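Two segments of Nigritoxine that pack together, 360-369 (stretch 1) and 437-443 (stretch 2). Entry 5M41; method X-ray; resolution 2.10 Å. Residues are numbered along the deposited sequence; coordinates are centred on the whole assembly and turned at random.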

ATOM      1  N   ILE A 360      -7.659   0.881   5.753  1.00 33.70           N
ATOM      2  CA  ILE A 360      -6.887   0.435   4.589  1.00 34.21           C
ATOM      3  C   ILE A 360      -6.211   1.669   4.035  1.00 33.86           C
ATOM      4  O   ILE A 360      -6.864   2.685   3.835  1.00 36.22           O
ATOM      5  CB  ILE A 360      -7.794  -0.213   3.500  1.00 34.96           C
ATOM      6  CG1 ILE A 360      -8.674  -1.330   4.099  1.00 35.18           C
ATOM      7  CG2 ILE A 360      -6.960  -0.752   2.335  1.00 34.32           C
ATOM      8  CD1 ILE A 360      -7.913  -2.517   4.695  1.00 33.78           C
ATOM      9  N   SER A 361      -4.899   1.597   3.834  1.00 34.63           N
ATOM     10  CA  SER A 361      -4.176   2.665   3.144  1.00 35.65           C
ATOM     11  C   SER A 361      -3.752   2.148   1.790  1.00 35.40           C
ATOM     12  O   SER A 361      -3.313   1.005   1.661  1.00 36.97           O
ATOM     13  CB  SER A 361      -2.939   3.088   3.932  1.00 37.30           C
ATOM     14  OG  SER A 361      -3.290   3.488   5.249  1.00 41.16           O
ATOM     15  N   ILE A 362      -3.856   2.989   0.783  1.00 37.27           N
ATOM     16  CA  ILE A 362      -3.499   2.610  -0.572  1.00 39.72           C
ATOM     17  C   ILE A 362      -2.273   3.442  -0.955  1.00 39.96           C
ATOM     18  O   ILE A 362      -2.297   4.661  -0.871  1.00 39.86           O
ATOM     19  CB  ILE A 362      -4.692   2.810  -1.548  1.00 42.22           C
ATOM     20  CG1 ILE A 362      -5.815   1.798  -1.232  1.00 40.49           C
ATOM     21  CG2 ILE A 362      -4.241   2.634  -3.002  1.00 43.02           C
ATOM     22  CD1 ILE A 362      -7.148   2.114  -1.899  1.00 44.37           C
ATOM     23  N   ALA A 363      -1.179   2.759  -1.301  1.00 38.16           N
ATOM     24  CA  ALA A 363       0.028   3.409  -1.734  1.00 38.98           C
ATOM     25  C   ALA A 363       0.123   3.228  -3.243  1.00 41.02           C
ATOM     26  O   ALA A 363      -0.664   2.474  -3.808  1.00 38.96           O
ATOM     27  CB  ALA A 363       1.243   2.777  -1.050  1.00 39.92           C
ATOM     28  N   GLU A 364       1.081   3.903  -3.893  1.00 42.57           N
ATOM     29  CA  GLU A 364       1.322   3.678  -5.321  1.00 45.29           C
ATOM     30  C   GLU A 364       1.814   2.238  -5.551  1.00 43.22           C
ATOM     31  O   GLU A 364       1.680   1.692  -6.655  1.00 43.66           O
ATOM     32  CB  GLU A 364       2.343   4.685  -5.901  1.00 49.55           C
ATOM     33  CG  GLU A 364       1.995   6.174  -5.763  1.00 52.85           C
ATOM     34  CD  GLU A 364       0.884   6.667  -6.712  1.00 60.30           C
ATOM     35  OE1 GLU A 364       0.229   5.851  -7.414  1.00 59.18           O
ATOM     36  OE2 GLU A 364       0.653   7.910  -6.764  1.00 65.88           O
ATOM     37  N   THR A 365       2.367   1.634  -4.501  1.00 41.13           N
ATOM     38  CA  THR A 365       3.017   0.333  -4.593  1.00 40.64           C
ATOM     39  C   THR A 365       2.215  -0.813  -3.984  1.00 39.68           C
ATOM     40  O   THR A 365       2.655  -1.961  -4.026  1.00 41.24           O
ATOM     41  CB  THR A 365       4.382   0.362  -3.898  1.00 40.57           C
ATOM     42  OG1 THR A 365       4.202   0.871  -2.577  1.00 40.52           O
ATOM     43  CG2 THR A 365       5.395   1.258  -4.667  1.00 40.93           C
ATOM     44  N   GLY A 366       1.046  -0.535  -3.413  1.00 38.18           N
ATOM     45  CA  GLY A 366       0.337  -1.590  -2.687  1.00 37.29           C
ATOM     46  C   GLY A 366      -0.675  -1.113  -1.663  1.00 36.82           C
ATOM     47  O   GLY A 366      -1.153   0.028  -1.736  1.00 38.02           O
ATOM     48  N   VAL A 367      -1.012  -1.987  -0.714  1.00 35.20           N
ATOM     49  CA  VAL A 367      -1.953  -1.633   0.336  1.00 34.98           C
ATOM     50  C   VAL A 367      -1.410  -1.989   1.711  1.00 35.54           C
ATOM     51  O   VAL A 367      -0.612  -2.913   1.857  1.00 33.19           O
ATOM     52  CB  VAL A 367      -3.356  -2.283   0.161  1.00 36.47           C
ATOM     53  CG1 VAL A 367      -3.880  -2.019  -1.247  1.00 36.88           C
ATOM     54  CG2 VAL A 367      -3.292  -3.781   0.421  1.00 38.12           C
ATOM     55  N   ASP A 368      -1.837  -1.224   2.712  1.00 33.62           N
ATOM     56  CA  ASP A 368      -1.574  -1.577   4.098  1.00 34.66           C
ATOM     57  C   ASP A 368      -2.910  -1.862   4.790  1.00 33.52           C
ATOM     58  O   ASP A 368      -3.861  -1.096   4.655  1.00 32.93           O
ATOM     59  CB  ASP A 368      -0.906  -0.416   4.822  1.00 34.88           C
ATOM     60  CG  ASP A 368       0.401   0.030   4.162  1.00 41.09           C
ATOM     61  OD1 ASP A 368       1.239  -0.823   3.754  1.00 37.89           O
ATOM     62  OD2 ASP A 368       0.610   1.267   4.089  1.00 46.07           O
ATOM     63  N   ILE A 369      -2.956  -2.943   5.545  1.00 32.34           N
ATOM     64  CA  ILE A 369      -4.125  -3.294   6.347  1.00 32.32           C
ATOM     65  C   ILE A 369      -3.774  -2.972   7.798  1.00 31.11           C
ATOM     66  O   ILE A 369      -2.825  -3.546   8.358  1.00 31.61           O
ATOM     67  CB  ILE A 369      -4.491  -4.783   6.160  1.00 33.39           C
ATOM     68  CG1 ILE A 369      -4.736  -5.082   4.660  1.00 35.29           C
ATOM     69  CG2 ILE A 369      -5.714  -5.137   7.022  1.00 32.49           C
ATOM     70  CD1 ILE A 369      -4.729  -6.558   4.263  1.00 34.52           C
TER
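Stretch 2 (437-443) PIPTAQT

The most unusual feature of this contact is a very short hydrogen bond, 2.5 Å from Thr 440 OG1 to Asp 368 OD2, at the centre of a small polar network. OD2 also accepts from the backbone of stretch 2, with Ala 441 N to Asp 368 OD2 at 3.2 Å and an N-H...acceptor angle of 148°. The other carboxylate oxygen takes a third bond, Gln 442 NE2 to Asp 368 OD1, at 2.9 Å and 153°.

Stretch 1 is a hairpin: Ser 361 N to Asp 368 O (3.0 Å) and Asp 368 N to Ser 361 O (2.9 Å) pair its two strands, and Ala 363 N to Gly 366 O (2.8 Å) closes them near the turn. Stretch 2 adds no third strand. It is extended from Ile 438 to Thr 440, with phi/psi of -73/130, -60/156 and -66/149, then turns at Ala 441 (-77/-17). Its Thr 440 OG1 also accepts from Gln 442 N, at 3.0 Å and 165°. The chain runs from the Ser 361 level toward the turn, and the nearest CA pair, Ser 361 CA to Thr 440 CA, stands 6.2 Å apart.

Gln 442 buries the most area, 99 Å², and its side chain, chi1 m and chi2 t, comes in across the run of the strands, so that its amide meets Thr 365 and Asp 368. Thr 365 OG1 donates to Gln 442 OE1 at 2.6 Å. An ideal CB on Gly 366 would fall 2.8 Å from this OE1, a clash; the glycine's phi/psi of 158/-159 would also jam it against the preceding carbonyl. Ala 363 CB packs 3.7 Å from Thr 440 OG1.

At Ser 361 the contact is water-mediated: water 2 lies 2.7 Å from Ser 361 OG and donates to Ile 438 O at 2.6 Å.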

ATOM      1  N   PRO A 437      -5.203  11.080   8.581  1.00 43.64           N
ATOM      2  CA  PRO A 437      -4.918   9.717   8.170  1.00 42.67           C
ATOM      3  C   PRO A 437      -3.459   9.294   8.453  1.00 43.01           C
ATOM      4  O   PRO A 437      -2.541  10.108   8.363  1.00 43.82           O
ATOM      5  CB  PRO A 437      -5.211   9.726   6.661  1.00 44.04           C
ATOM      6  CG  PRO A 437      -5.188  11.170   6.275  1.00 47.99           C
ATOM      7  CD  PRO A 437      -5.742  11.886   7.468  1.00 45.71           C
ATOM      8  N   ILE A 438      -3.258   8.036   8.811  1.00 38.75           N
ATOM      9  CA  ILE A 438      -1.903   7.516   8.975  1.00 38.97           C
ATOM     10  C   ILE A 438      -1.243   7.337   7.601  1.00 40.54           C
ATOM     11  O   ILE A 438      -1.834   6.752   6.700  1.00 39.27           O
ATOM     12  CB  ILE A 438      -1.836   6.199   9.795  1.00 36.48           C
ATOM     13  CG1 ILE A 438      -2.794   6.273  11.009  1.00 35.25           C
ATOM     14  CG2 ILE A 438      -0.380   5.963  10.250  1.00 37.70           C
ATOM     15  CD1 ILE A 438      -2.675   5.112  11.993  1.00 35.48           C
ATOM     16  N   PRO A 439      -0.016   7.871   7.434  1.00 42.06           N
ATOM     17  CA  PRO A 439       0.738   7.653   6.200  1.00 42.34           C
ATOM     18  C   PRO A 439       1.011   6.167   5.959  1.00 41.06           C
ATOM     19  O   PRO A 439       1.015   5.361   6.898  1.00 40.47           O
ATOM     20  CB  PRO A 439       2.072   8.391   6.452  1.00 44.76           C
ATOM     21  CG  PRO A 439       1.755   9.392   7.508  1.00 46.67           C
ATOM     22  CD  PRO A 439       0.683   8.765   8.367  1.00 43.27           C
ATOM     23  N   THR A 440       1.234   5.814   4.706  1.00 39.97           N
ATOM     24  CA  THR A 440       1.587   4.452   4.368  1.00 39.51           C
ATOM     25  C   THR A 440       2.959   4.087   4.944  1.00 40.76           C
ATOM     26  O   THR A 440       3.818   4.939   5.137  1.00 40.71           O
ATOM     27  CB  THR A 440       1.571   4.205   2.851  1.00 38.91           C
ATOM     28  OG1 THR A 440       1.880   2.823   2.607  1.00 37.26           O
ATOM     29  CG2 THR A 440       2.581   5.125   2.121  1.00 39.34           C
ATOM     30  N   ALA A 441       3.124   2.818   5.283  1.00 39.29           N
ATOM     31  CA  ALA A 441       4.422   2.325   5.680  1.00 41.37           C
ATOM     32  C   ALA A 441       5.313   2.113   4.459  1.00 42.49           C
ATOM     33  O   ALA A 441       6.524   2.012   4.619  1.00 43.36           O
ATOM     34  CB  ALA A 441       4.280   1.033   6.447  1.00 39.96           C
ATOM     35  N   GLN A 442       4.727   2.050   3.255  1.00 40.26           N
ATOM     36  CA  GLN A 442       5.495   1.747   2.017  1.00 40.57           C
ATOM     37  C   GLN A 442       6.274   2.971   1.522  1.00 42.95           C
ATOM     38  O   GLN A 442       5.962   3.563   0.494  1.00 42.62           O
ATOM     39  CB  GLN A 442       4.568   1.173   0.948  1.00 38.40           C
ATOM     40  CG  GLN A 442       3.919  -0.116   1.454  1.00 37.07           C
ATOM     41  CD  GLN A 442       2.995  -0.799   0.469  1.00 37.24           C
ATOM     42  OE1 GLN A 442       3.177  -0.716  -0.760  1.00 38.33           O
ATOM     43  NE2 GLN A 442       2.012  -1.507   0.999  1.00 34.85           N
ATOM     44  N   THR A 443       7.258   3.376   2.314  1.00 44.11           N
ATOM     45  CA  THR A 443       8.073   4.526   1.996  1.00 46.92           C
ATOM     46  C   THR A 443       9.276   4.111   1.133  1.00 49.76           C
ATOM     47  O   THR A 443       9.508   2.913   0.837  1.00 48.06           O
ATOM     48  CB  THR A 443       8.632   5.152   3.281  1.00 48.35           C
ATOM     49  OG1 THR A 443       9.383   4.155   3.973  1.00 47.03           O
ATOM     50  CG2 THR A 443       7.501   5.688   4.213  1.00 45.63           C
TER
HETATM   51  O   HOH W   1      -1.215   3.446   7.027  1.00 28.81           O
HETATM   52  O   HOH W   2      -3.938   6.152   5.244  1.00 39.29           O
HETATM   53  O   HOH W   3       4.811   3.319  -1.868  1.00 32.48           O
HETATM   54  O   HOH W   4       0.657   1.585   6.789  1.00 36.85           O